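Local coordinates for diguanylate cyclase/phosphodiesterase (Caldicellulosiruptor saccharolyticus, PDB 3MTK), which probably hydrolyses cyclic di-GMP as a whole multidomain protein, of which this chain is the GGDEF (diguanylate cyclase-like) domain, at residues N19-W24 and T37-L42; V44-K49 and E154-Y159; Y56-E61 and N115-R120; K68-I73 and F88-K93. One frame throughout, in Å; residues are numbered along the deposited sequence.

Contact 1 of 4, residues N19-W24 and T37-L42; sequences NSLIRW and TYLIFL
Leu21 of helix 18-30 drops its isobutyl group onto Leu39 and Phe41 of strand 37-44, a helix-on-sheet contact in the alpha/beta fold of the GGDEF domain. Its two methyls divide the work. CD1 meets CD1 of Leu39 at 3.9 Å, and CD2 comes to CE1 of Phe41 at 4.2 Å. The second approach is made at the ring edge, near the ring plane, so the phenylalanine offers a rim of C-H groups here and not its pi face. With CG anti to the backbone N (chi1 169°), Leu21 carries its fork down from the helix, and Leu39 reaches up to meet it. The ring of Phe41 is turned so that its CA lies almost in the ring plane (chi2 8°), which swings CE1 toward the leucine. All three side chains are buried. The helix stays well above the strand, the nearest CA pair, Leu21 CA and Leu39 CA, being 9.7 Å apart, so the layer is built from side chains with no hydrogen bond between the segments. Phe81 and Ile83 of strand 79-84 and Ile91 of strand 87-93 also touch Leu21. Strand 37-44 is itself fixed by backbone bonds to strands 123-129 and 87-93 on its two edges, while Ile40 and Leu42 project from the opposite face of the sheet and meet helix 97-108. Farther out, the beginning of helix 18-30 is tied to the N-terminal helix: Asn19 ND2 bonds the carbonyl O of Ala7, and Ser20 OG bonds that of Phe8.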
# COMPACT_ATOMS: atom_id res chain seq x y z
N ASN A 19 -1.50 -0.37 13.17
CA ASN A 19 -0.78 -0.36 14.44
C ASN A 19 0.57 -1.06 14.25
O ASN A 19 1.61 -0.59 14.72
CB ASN A 19 -1.58 -1.09 15.52
CG ASN A 19 -2.81 -0.31 15.95
OD1 ASN A 19 -2.77 0.91 16.04
ND2 ASN A 19 -3.89 -1.03 16.24
N SER A 20 0.54 -2.19 13.55
CA SER A 20 1.75 -2.95 13.27
C SER A 20 2.67 -2.12 12.41
O SER A 20 3.89 -2.16 12.57
CB SER A 20 1.39 -4.26 12.57
OG SER A 20 0.46 -4.99 13.35
N LEU A 21 2.09 -1.35 11.48
CA LEU A 21 2.90 -0.49 10.62
C LEU A 21 3.65 0.51 11.48
O LEU A 21 4.83 0.80 11.24
CB LEU A 21 2.01 0.29 9.63
CG LEU A 21 2.71 1.43 8.86
CD1 LEU A 21 3.87 0.84 8.07
CD2 LEU A 21 1.74 2.13 7.93
N ILE A 22 2.98 1.04 12.49
CA ILE A 22 3.59 2.01 13.38
C ILE A 22 4.76 1.44 14.20
O ILE A 22 5.84 2.04 14.25
CB ILE A 22 2.53 2.63 14.30
CG1 ILE A 22 1.61 3.51 13.46
CG2 ILE A 22 3.20 3.41 15.42
CD1 ILE A 22 0.48 4.17 14.24
N ARG A 23 4.56 0.28 14.83
CA ARG A 23 5.64 -0.33 15.60
C ARG A 23 6.85 -0.50 14.69
O ARG A 23 7.93 0.00 14.98
CB ARG A 23 5.25 -1.72 16.13
CG ARG A 23 4.35 -1.74 17.35
CD ARG A 23 4.38 -3.13 18.00
NE ARG A 23 4.30 -4.18 17.00
CZ ARG A 23 4.38 -5.49 17.25
NH1 ARG A 23 4.55 -5.91 18.50
NH2 ARG A 23 4.29 -6.36 16.26
N TRP A 24 6.66 -1.21 13.58
CA TRP A 24 7.75 -1.43 12.65
C TRP A 24 8.35 -0.14 12.13
O TRP A 24 9.52 -0.13 11.76
CB TRP A 24 7.31 -2.33 11.50
CG TRP A 24 7.48 -3.81 11.80
CD1 TRP A 24 8.61 -4.43 12.28
CD2 TRP A 24 6.51 -4.85 11.61
NE1 TRP A 24 8.40 -5.78 12.40
CE2 TRP A 24 7.12 -6.07 11.99
CE3 TRP A 24 5.18 -4.87 11.15
CZ2 TRP A 24 6.44 -7.29 11.93
CZ3 TRP A 24 4.51 -6.09 11.08
CH2 TRP A 24 5.15 -7.29 11.47
N THR A 37 15.27 3.11 2.15
CA THR A 37 14.14 2.27 2.52
C THR A 37 12.97 3.23 2.39
O THR A 37 13.05 4.37 2.83
CB THR A 37 14.26 1.81 3.97
OG1 THR A 37 15.56 1.26 4.18
CG2 THR A 37 13.22 0.76 4.27
N TYR A 38 11.88 2.77 1.80
CA TYR A 38 10.73 3.65 1.62
C TYR A 38 9.41 3.15 2.18
O TYR A 38 9.17 1.95 2.28
CB TYR A 38 10.53 3.95 0.13
CG TYR A 38 11.70 4.60 -0.56
CD1 TYR A 38 12.85 3.87 -0.87
CD2 TYR A 38 11.66 5.95 -0.91
CE1 TYR A 38 13.93 4.47 -1.50
CE2 TYR A 38 12.74 6.56 -1.54
CZ TYR A 38 13.87 5.82 -1.83
OH TYR A 38 14.93 6.42 -2.46
N LEU A 39 8.56 4.10 2.55
CA LEU A 39 7.22 3.80 3.02
C LEU A 39 6.39 4.10 1.78
O LEU A 39 6.57 5.15 1.15
CB LEU A 39 6.81 4.74 4.15
CG LEU A 39 5.37 4.53 4.65
CD1 LEU A 39 5.21 3.11 5.17
CD2 LEU A 39 5.04 5.53 5.73
N ILE A 40 5.50 3.19 1.42
CA ILE A 40 4.65 3.37 0.25
C ILE A 40 3.19 3.15 0.60
O ILE A 40 2.84 2.18 1.28
CB ILE A 40 5.04 2.40 -0.88
CG1 ILE A 40 6.51 2.58 -1.24
CG2 ILE A 40 4.20 2.67 -2.13
CD1 ILE A 40 7.08 1.44 -2.03
N PHE A 41 2.35 4.07 0.12
CA PHE A 41 0.91 4.02 0.34
C PHE A 41 0.21 3.73 -0.99
O PHE A 41 0.36 4.47 -1.96
CB PHE A 41 0.43 5.37 0.90
CG PHE A 41 0.43 5.46 2.40
CD1 PHE A 41 1.01 4.46 3.19
CD2 PHE A 41 -0.14 6.56 3.04
CE1 PHE A 41 1.03 4.57 4.59
CE2 PHE A 41 -0.13 6.67 4.44
CZ PHE A 41 0.46 5.67 5.22
N LEU A 42 -0.54 2.63 -1.04
CA LEU A 42 -1.27 2.30 -2.26
C LEU A 42 -2.76 2.40 -1.99
O LEU A 42 -3.27 1.80 -1.03
CB LEU A 42 -0.98 0.88 -2.76
CG LEU A 42 0.38 0.43 -3.27
CD1 LEU A 42 1.30 0.09 -2.09
CD2 LEU A 42 0.18 -0.80 -4.13

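Contact 2 of 4, residues V44-K49 and E154-Y159; sequences VRDLEK and EGLNEY
The meeting of Arg45 with Leu156 is a surface contact between two connecting loops of the GGDEF domain, one leading from strand 37-44 into helix 47-54, the other from helix 137-154 into strand 159-163. It is made by a methyl group lying on a guanidinium. CD2 of Leu156 sits over one face of the Arg45 head group, 3.1 Å from NH1, a tight approach, and 3.7 Å from CZ. The same methyl also leans on the aliphatic stem, with CG of Arg45 at 3.6 Å. One methyl can touch both ends because the arginine is folded: chi2 and chi3 are each bent to -54°, curling the chain round so that its head faces the leucine that its stem supports. No hydrogen bond joins the two segments. Their backbones are held in place through strand 123-129, which lies between strands 37-44 and 159-163: Arg45 pairs with Asn122 just before it, Asn157 with Phe123 and Glu158 with Ile125, while Asn124 OD1 accepts a bond from Glu158 N. Val44 pairs on its other side with Asp86, in the hairpin turn where cyclases of this family carry their signature motif. Backbone shape sets both loops. Asp46 adopts a left-handed conformation at the N-cap position of helix 47-54 without making a side-chain capping bond, and Gly155 leaves helix 137-154 with a phi of 132°, where a side chain would collide with the preceding carbonyl. At the margin of the contact, Asp46 OD2 stands 4.4 Å from Leu156 CD2.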
# COMPACT_ATOMS: atom_id res chain seq x y z
N VAL A 44 -6.63 1.78 -3.50
CA VAL A 44 -7.45 1.13 -4.52
C VAL A 44 -8.54 2.13 -4.89
O VAL A 44 -9.35 2.50 -4.04
CB VAL A 44 -8.11 -0.15 -3.98
CG1 VAL A 44 -8.74 -0.92 -5.11
CG2 VAL A 44 -7.08 -1.01 -3.26
N ARG A 45 -8.56 2.59 -6.13
CA ARG A 45 -9.56 3.59 -6.52
C ARG A 45 -10.98 3.08 -6.73
O ARG A 45 -11.21 1.93 -7.09
CB ARG A 45 -9.10 4.32 -7.79
CG ARG A 45 -7.73 4.98 -7.69
CD ARG A 45 -7.64 5.91 -6.50
NE ARG A 45 -8.71 6.90 -6.48
CZ ARG A 45 -8.75 7.99 -7.24
NH1 ARG A 45 -7.76 8.26 -8.08
NH2 ARG A 45 -9.77 8.82 -7.15
N ASP A 46 -11.94 3.97 -6.48
CA ASP A 46 -13.36 3.70 -6.66
C ASP A 46 -13.88 2.36 -6.15
O ASP A 46 -14.71 1.73 -6.79
CB ASP A 46 -13.70 3.88 -8.12
CG ASP A 46 -13.18 5.21 -8.66
OD1 ASP A 46 -13.56 6.26 -8.10
OD2 ASP A 46 -12.38 5.19 -9.63
N LEU A 47 -13.39 1.96 -4.99
CA LEU A 47 -13.78 0.71 -4.35
C LEU A 47 -15.25 0.75 -3.92
O LEU A 47 -15.89 -0.30 -3.81
CB LEU A 47 -12.86 0.46 -3.15
CG LEU A 47 -12.63 -0.93 -2.57
CD1 LEU A 47 -12.18 -1.89 -3.63
CD2 LEU A 47 -11.58 -0.82 -1.49
N GLU A 48 -15.80 1.94 -3.68
CA GLU A 48 -17.21 2.08 -3.28
C GLU A 48 -18.12 1.76 -4.45
O GLU A 48 -19.11 1.04 -4.30
CB GLU A 48 -17.53 3.50 -2.79
CG GLU A 48 -16.84 3.92 -1.49
CD GLU A 48 -17.38 5.25 -0.93
OE1 GLU A 48 -17.51 6.23 -1.71
OE2 GLU A 48 -17.66 5.31 0.30
N LYS A 49 -17.81 2.32 -5.61
CA LYS A 49 -18.62 2.07 -6.80
C LYS A 49 -18.65 0.58 -7.07
O LYS A 49 -19.63 0.06 -7.60
CB LYS A 49 -18.04 2.79 -8.01
CG LYS A 49 -18.62 4.17 -8.27
CD LYS A 49 -18.41 5.10 -7.09
CE LYS A 49 -18.85 6.52 -7.43
NZ LYS A 49 -18.62 7.45 -6.28
N GLU A 154 -3.07 14.28 -9.86
CA GLU A 154 -2.38 14.03 -11.11
C GLU A 154 -3.21 13.10 -11.99
O GLU A 154 -3.13 13.15 -13.22
CB GLU A 154 -1.02 13.41 -10.82
CG GLU A 154 0.06 13.78 -11.81
CD GLU A 154 0.47 15.22 -11.68
OE1 GLU A 154 1.00 15.59 -10.61
OE2 GLU A 154 0.27 16.00 -12.64
N GLY A 155 -3.99 12.23 -11.37
CA GLY A 155 -4.82 11.31 -12.12
C GLY A 155 -4.72 9.87 -11.64
O GLY A 155 -3.93 9.56 -10.74
N LEU A 156 -5.53 9.00 -12.23
CA LEU A 156 -5.52 7.59 -11.87
C LEU A 156 -4.21 6.93 -12.25
O LEU A 156 -3.58 7.30 -13.23
CB LEU A 156 -6.66 6.85 -12.57
CG LEU A 156 -8.11 7.16 -12.21
CD1 LEU A 156 -9.02 6.35 -13.13
CD2 LEU A 156 -8.39 6.79 -10.76
N ASN A 157 -3.80 5.95 -11.45
CA ASN A 157 -2.58 5.19 -11.71
C ASN A 157 -1.32 6.04 -11.81
O ASN A 157 -0.44 5.78 -12.63
CB ASN A 157 -2.77 4.39 -12.99
CG ASN A 157 -4.01 3.52 -12.94
OD1 ASN A 157 -4.78 3.50 -13.90
ND2 ASN A 157 -4.21 2.81 -11.84
N GLU A 158 -1.24 7.07 -10.98
CA GLU A 158 -0.08 7.93 -10.98
C GLU A 158 0.51 7.79 -9.58
O GLU A 158 -0.19 7.43 -8.64
CB GLU A 158 -0.51 9.37 -11.27
CG GLU A 158 0.33 10.10 -12.32
CD GLU A 158 -0.05 9.77 -13.76
OE1 GLU A 158 -1.20 10.02 -14.16
OE2 GLU A 158 0.82 9.25 -14.50
N TYR A 159 1.80 8.05 -9.45
CA TYR A 159 2.47 7.94 -8.15
C TYR A 159 3.40 9.11 -7.88
O TYR A 159 3.92 9.72 -8.82
CB TYR A 159 3.27 6.64 -8.07
CG TYR A 159 4.46 6.59 -9.01
CD1 TYR A 159 4.33 6.08 -10.30
CD2 TYR A 159 5.71 7.03 -8.60
CE1 TYR A 159 5.42 6.00 -11.16
CE2 TYR A 159 6.81 6.96 -9.44
CZ TYR A 159 6.66 6.44 -10.72
OH TYR A 159 7.76 6.35 -11.56

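Contact 3 of 4, residues Y56-E61 and N115-R120; sequences YDLVDE and NGNLIR
Leu58 carries nearly all of the contact between helix 56-74 and the small hairpin 112-119, touching Asn115, Asn117 and Ile119; the helix packs here on a two-stranded antiparallel unit separate from the central sheet of the GGDEF domain. Along the helix, Tyr56 comes first, its carbonyl O accepting the helical bond from Asp60 N at 3.0 Å. Leu58, two residues on, points toward the hairpin with CG anti to its backbone N (chi1 -166°), spreading its methyls over the strand and the turn before it. CD1 meets CD1 of Ile119 tip to tip at 3.3 Å, closer than usual for two methyls, so the packing is tight. CD2 goes to the amide of Asn117, with ND2 at 3.4 Å and the amide carbon CG at 4.0 Å, and reaches the fringe of the turn at Asn115 CB, 4.5 Å away. Val59 points away from the hairpin into the groove with helix 47-54, against Leu47 and Leu50. Glu61, one turn after Leu58, again faces the hairpin, where its side chain touches Val114. The hairpin presents this surface through a tight two-residue turn, Asn115-Gly116, both with positive phi and close to type I′. The helix is therefore joined to the hairpin by dispersion contacts without any hydrogen bond. The Asn117 amide nitrogen has its hydrogen-bond partner in the carbonyl O of Val114, so the leucine methyl packs beside a polar group whose bonding is met within the hairpin.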
# COMPACT_ATOMS: atom_id res chain seq x y z
N TYR A 56 -20.77 -6.45 -1.80
CA TYR A 56 -19.69 -6.50 -0.82
C TYR A 56 -18.90 -7.80 -0.74
O TYR A 56 -17.69 -7.77 -0.51
CB TYR A 56 -20.21 -6.16 0.57
CG TYR A 56 -20.67 -4.73 0.70
CD1 TYR A 56 -21.89 -4.33 0.17
CD2 TYR A 56 -19.86 -3.77 1.30
CE1 TYR A 56 -22.30 -3.01 0.25
CE2 TYR A 56 -20.27 -2.44 1.38
CZ TYR A 56 -21.49 -2.07 0.85
OH TYR A 56 -21.91 -0.76 0.94
N ASP A 57 -19.56 -8.94 -0.89
CA ASP A 57 -18.80 -10.18 -0.80
C ASP A 57 -17.79 -10.33 -1.90
O ASP A 57 -16.64 -10.72 -1.67
CB ASP A 57 -19.74 -11.39 -0.77
CG ASP A 57 -20.40 -11.56 0.58
OD1 ASP A 57 -19.71 -11.42 1.61
OD2 ASP A 57 -21.62 -11.86 0.61
N LEU A 58 -18.19 -10.00 -3.12
CA LEU A 58 -17.29 -10.10 -4.24
C LEU A 58 -16.08 -9.19 -3.98
O LEU A 58 -14.93 -9.61 -4.12
CB LEU A 58 -18.03 -9.66 -5.51
CG LEU A 58 -17.41 -9.96 -6.88
CD1 LEU A 58 -16.10 -9.20 -7.04
CD2 LEU A 58 -17.20 -11.46 -7.02
N VAL A 59 -16.35 -7.94 -3.59
CA VAL A 59 -15.31 -6.96 -3.34
C VAL A 59 -14.35 -7.31 -2.22
O VAL A 59 -13.18 -6.90 -2.25
CB VAL A 59 -15.92 -5.58 -3.05
CG1 VAL A 59 -14.83 -4.59 -2.71
CG2 VAL A 59 -16.71 -5.11 -4.24
N ASP A 60 -14.82 -8.03 -1.21
CA ASP A 60 -13.92 -8.41 -0.13
C ASP A 60 -12.96 -9.46 -0.68
O ASP A 60 -11.80 -9.52 -0.29
CB ASP A 60 -14.71 -8.94 1.07
CG ASP A 60 -15.43 -7.82 1.83
OD1 ASP A 60 -14.83 -6.74 2.01
OD2 ASP A 60 -16.59 -8.01 2.25
N GLU A 61 -13.45 -10.27 -1.62
CA GLU A 61 -12.64 -11.29 -2.25
C GLU A 61 -11.58 -10.60 -3.10
O GLU A 61 -10.42 -11.00 -3.12
CB GLU A 61 -13.50 -12.19 -3.14
CG GLU A 61 -13.84 -13.54 -2.52
CD GLU A 61 -12.61 -14.42 -2.38
OE1 GLU A 61 -11.99 -14.73 -3.41
OE2 GLU A 61 -12.27 -14.81 -1.23
N ASN A 115 -13.83 -15.27 -8.66
CA ASN A 115 -15.01 -16.10 -8.83
C ASN A 115 -15.58 -15.92 -10.24
O ASN A 115 -16.74 -15.56 -10.42
CB ASN A 115 -16.08 -15.73 -7.80
CG ASN A 115 -17.28 -16.65 -7.84
OD1 ASN A 115 -17.16 -17.87 -7.65
ND2 ASN A 115 -18.46 -16.08 -8.11
N GLY A 116 -14.74 -16.18 -11.25
CA GLY A 116 -15.19 -16.05 -12.62
C GLY A 116 -15.36 -14.61 -13.09
O GLY A 116 -15.44 -14.35 -14.29
N ASN A 117 -15.42 -13.69 -12.14
CA ASN A 117 -15.57 -12.27 -12.46
C ASN A 117 -14.22 -11.65 -12.82
O ASN A 117 -13.33 -11.56 -11.97
CB ASN A 117 -16.18 -11.52 -11.28
CG ASN A 117 -17.60 -11.94 -10.99
OD1 ASN A 117 -18.55 -11.42 -11.57
ND2 ASN A 117 -17.76 -12.90 -10.09
N LEU A 118 -14.07 -11.23 -14.07
CA LEU A 118 -12.83 -10.61 -14.52
C LEU A 118 -12.91 -9.15 -14.09
O LEU A 118 -13.75 -8.40 -14.60
CB LEU A 118 -12.70 -10.70 -16.04
CG LEU A 118 -11.28 -10.48 -16.57
CD1 LEU A 118 -10.48 -11.76 -16.34
CD2 LEU A 118 -11.30 -10.13 -18.05
N ILE A 119 -12.05 -8.75 -13.17
CA ILE A 119 -12.10 -7.38 -12.67
C ILE A 119 -10.81 -6.60 -12.79
O ILE A 119 -9.72 -7.11 -12.52
CB ILE A 119 -12.56 -7.38 -11.20
CG1 ILE A 119 -13.87 -8.15 -11.08
CG2 ILE A 119 -12.76 -5.93 -10.70
CD1 ILE A 119 -14.33 -8.35 -9.66
N ARG A 120 -10.95 -5.36 -13.21
CA ARG A 120 -9.84 -4.45 -13.37
C ARG A 120 -10.09 -3.25 -12.46
O ARG A 120 -11.19 -2.70 -12.44
CB ARG A 120 -9.74 -3.98 -14.82
CG ARG A 120 -8.96 -4.91 -15.72
CD ARG A 120 -9.09 -4.49 -17.17
NE ARG A 120 -7.91 -4.84 -17.96
CZ ARG A 120 -6.71 -4.28 -17.82
NH1 ARG A 120 -6.52 -3.33 -16.92
NH2 ARG A 120 -5.70 -4.67 -18.59

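Contact 4 of 4, residues K68-I73 and F88-K93; sequences KRIKDI and FAIICK
Ile70 projects from helix 56-74 between Phe88 and Ile90, two residues of strand 87-93 whose side chains rise from the same face of the sheet. Its branches take one partner each. CD1 lies over the face of the Phe88 ring in a CH-pi contact, 3.5 Å from the ring centroid and 21° off the normal. It is displaced toward the CB side, so that the ring atoms CG and CD2 are its closest neighbours, each at 3.4 Å. The other branch, CG2, presses against CD1 of Ile90 at 3.4 Å, shorter than ordinary carbon packing. This division follows from the first torsion of Ile70 (chi1 -63°), which sets CG2 anti to the backbone N and sends CG1 beside that nitrogen, with CD1 extended from it. Behind the trio, Leu108 of helix 97-108 adjoins Ile70, Leu15 touches Phe88, and Leu42 of the adjoining strand packs on Ile90. An alanine in place of Phe88 would take away the aromatic face and would probably leave Ile70 CD1 over a gap, loosening the helix on this end of the strand. The arrangement is that of a helix laid on the central sheet of a GGDEF domain. From the sequence GFDRF, Phe88, near the start of strand 87-93, probably corresponds to the final phenylalanine of the GGDEF signature.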
# COMPACT_ATOMS: atom_id res chain seq x y z
N LYS A 68 -2.81 -10.26 -1.75
CA LYS A 68 -1.87 -11.31 -2.09
C LYS A 68 -0.91 -10.90 -3.20
O LYS A 68 0.28 -11.19 -3.14
CB LYS A 68 -2.62 -12.59 -2.44
CG LYS A 68 -3.37 -13.14 -1.23
CD LYS A 68 -4.06 -14.47 -1.50
CE LYS A 68 -4.86 -14.92 -0.27
NZ LYS A 68 -5.69 -16.12 -0.58
N ARG A 69 -1.43 -10.21 -4.21
CA ARG A 69 -0.57 -9.76 -5.30
C ARG A 69 0.46 -8.77 -4.73
O ARG A 69 1.65 -8.85 -5.03
CB ARG A 69 -1.41 -9.11 -6.40
CG ARG A 69 -0.64 -8.75 -7.64
CD ARG A 69 -1.57 -8.34 -8.81
NE ARG A 69 -2.52 -9.38 -9.19
CZ ARG A 69 -3.36 -9.28 -10.23
NH1 ARG A 69 -3.36 -8.19 -10.98
NH2 ARG A 69 -4.21 -10.27 -10.50
N ILE A 70 0.01 -7.85 -3.89
CA ILE A 70 0.91 -6.87 -3.29
C ILE A 70 1.94 -7.66 -2.49
O ILE A 70 3.14 -7.46 -2.62
CB ILE A 70 0.15 -5.93 -2.32
CG1 ILE A 70 -0.90 -5.11 -3.09
CG2 ILE A 70 1.12 -5.02 -1.62
CD1 ILE A 70 -1.62 -4.09 -2.22
N LYS A 71 1.45 -8.57 -1.66
CA LYS A 71 2.32 -9.38 -0.84
C LYS A 71 3.32 -10.12 -1.75
O LYS A 71 4.49 -10.26 -1.41
CB LYS A 71 1.47 -10.36 -0.03
CG LYS A 71 2.22 -11.22 0.96
CD LYS A 71 1.44 -11.40 2.27
CE LYS A 71 0.02 -11.94 2.06
NZ LYS A 71 -0.03 -13.33 1.54
N ASP A 72 2.85 -10.55 -2.92
CA ASP A 72 3.70 -11.30 -3.84
C ASP A 72 4.81 -10.49 -4.52
O ASP A 72 5.98 -10.85 -4.43
CB ASP A 72 2.83 -11.98 -4.91
CG ASP A 72 3.64 -12.88 -5.84
OD1 ASP A 72 4.07 -12.41 -6.92
OD2 ASP A 72 3.85 -14.05 -5.48
N ILE A 73 4.46 -9.41 -5.21
CA ILE A 73 5.50 -8.65 -5.89
C ILE A 73 6.32 -7.86 -4.87
O ILE A 73 7.39 -7.34 -5.20
CB ILE A 73 4.92 -7.70 -6.99
CG1 ILE A 73 4.59 -6.32 -6.42
CG2 ILE A 73 3.68 -8.34 -7.62
CD1 ILE A 73 3.47 -6.33 -5.41
N PHE A 88 -3.34 0.21 1.23
CA PHE A 88 -2.28 -0.69 1.68
C PHE A 88 -1.00 0.11 1.89
O PHE A 88 -0.87 1.21 1.35
CB PHE A 88 -2.00 -1.78 0.64
CG PHE A 88 -3.12 -2.77 0.47
CD1 PHE A 88 -3.12 -3.97 1.18
CD2 PHE A 88 -4.14 -2.54 -0.45
CE1 PHE A 88 -4.12 -4.93 0.98
CE2 PHE A 88 -5.14 -3.49 -0.66
CZ PHE A 88 -5.12 -4.70 0.06
N ALA A 89 -0.08 -0.47 2.66
CA ALA A 89 1.22 0.17 2.94
C ALA A 89 2.36 -0.84 2.79
O ALA A 89 2.21 -2.02 3.08
CB ALA A 89 1.22 0.74 4.35
N ILE A 90 3.50 -0.36 2.32
CA ILE A 90 4.66 -1.22 2.16
C ILE A 90 5.91 -0.56 2.74
O ILE A 90 6.09 0.65 2.65
CB ILE A 90 4.97 -1.52 0.68
CG1 ILE A 90 3.74 -2.10 -0.03
CG2 ILE A 90 6.15 -2.49 0.60
CD1 ILE A 90 3.36 -3.48 0.44
N ILE A 91 6.76 -1.38 3.35
CA ILE A 91 8.03 -0.91 3.87
C ILE A 91 8.98 -1.63 2.94
O ILE A 91 8.93 -2.86 2.86
CB ILE A 91 8.33 -1.42 5.28
CG1 ILE A 91 7.24 -1.00 6.27
CG2 ILE A 91 9.70 -0.91 5.71
CD1 ILE A 91 7.13 0.48 6.47
N CYS A 92 9.83 -0.90 2.23
CA CYS A 92 10.75 -1.57 1.33
C CYS A 92 12.08 -0.86 1.17
O CYS A 92 12.16 0.36 1.14
CB CYS A 92 10.13 -1.74 -0.05
SG CYS A 92 10.10 -0.22 -1.00
N LYS A 93 13.14 -1.66 1.08
CA LYS A 93 14.48 -1.15 0.88
C LYS A 93 14.71 -1.33 -0.62
O LYS A 93 14.52 -2.42 -1.15
CB LYS A 93 15.49 -1.98 1.68
CG LYS A 93 15.37 -3.48 1.45
CD LYS A 93 16.38 -4.27 2.27
CE LYS A 93 16.34 -5.75 1.92
NZ LYS A 93 17.30 -6.54 2.73

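Contacts 1 and 4 lie on opposite faces of one sheet, their centres about 10 Å apart. Strands 37-44 and 87-93 run side by side, with Leu42 O 2.8 Å from Phe88 N, and Leu39 CD1 packs 3.5 Å from Ile91 CD1. Contact 4 shares helix 56-74 with contact 3, centres about 20 Å apart. Contact 2, about 17 Å from contact 3 between centres, joins it through Leu47 CD1 and Val59 CG1 (3.9 Å) and meets contact 4 where Val44 CG2 approaches Phe88 CE2 (4.1 Å). Val44, whose backbone pairs with Asp86, and Phe88 lie at the hairpin that carries the GGDEF-type signature; its altered sequence is consistent with lost cyclase activity.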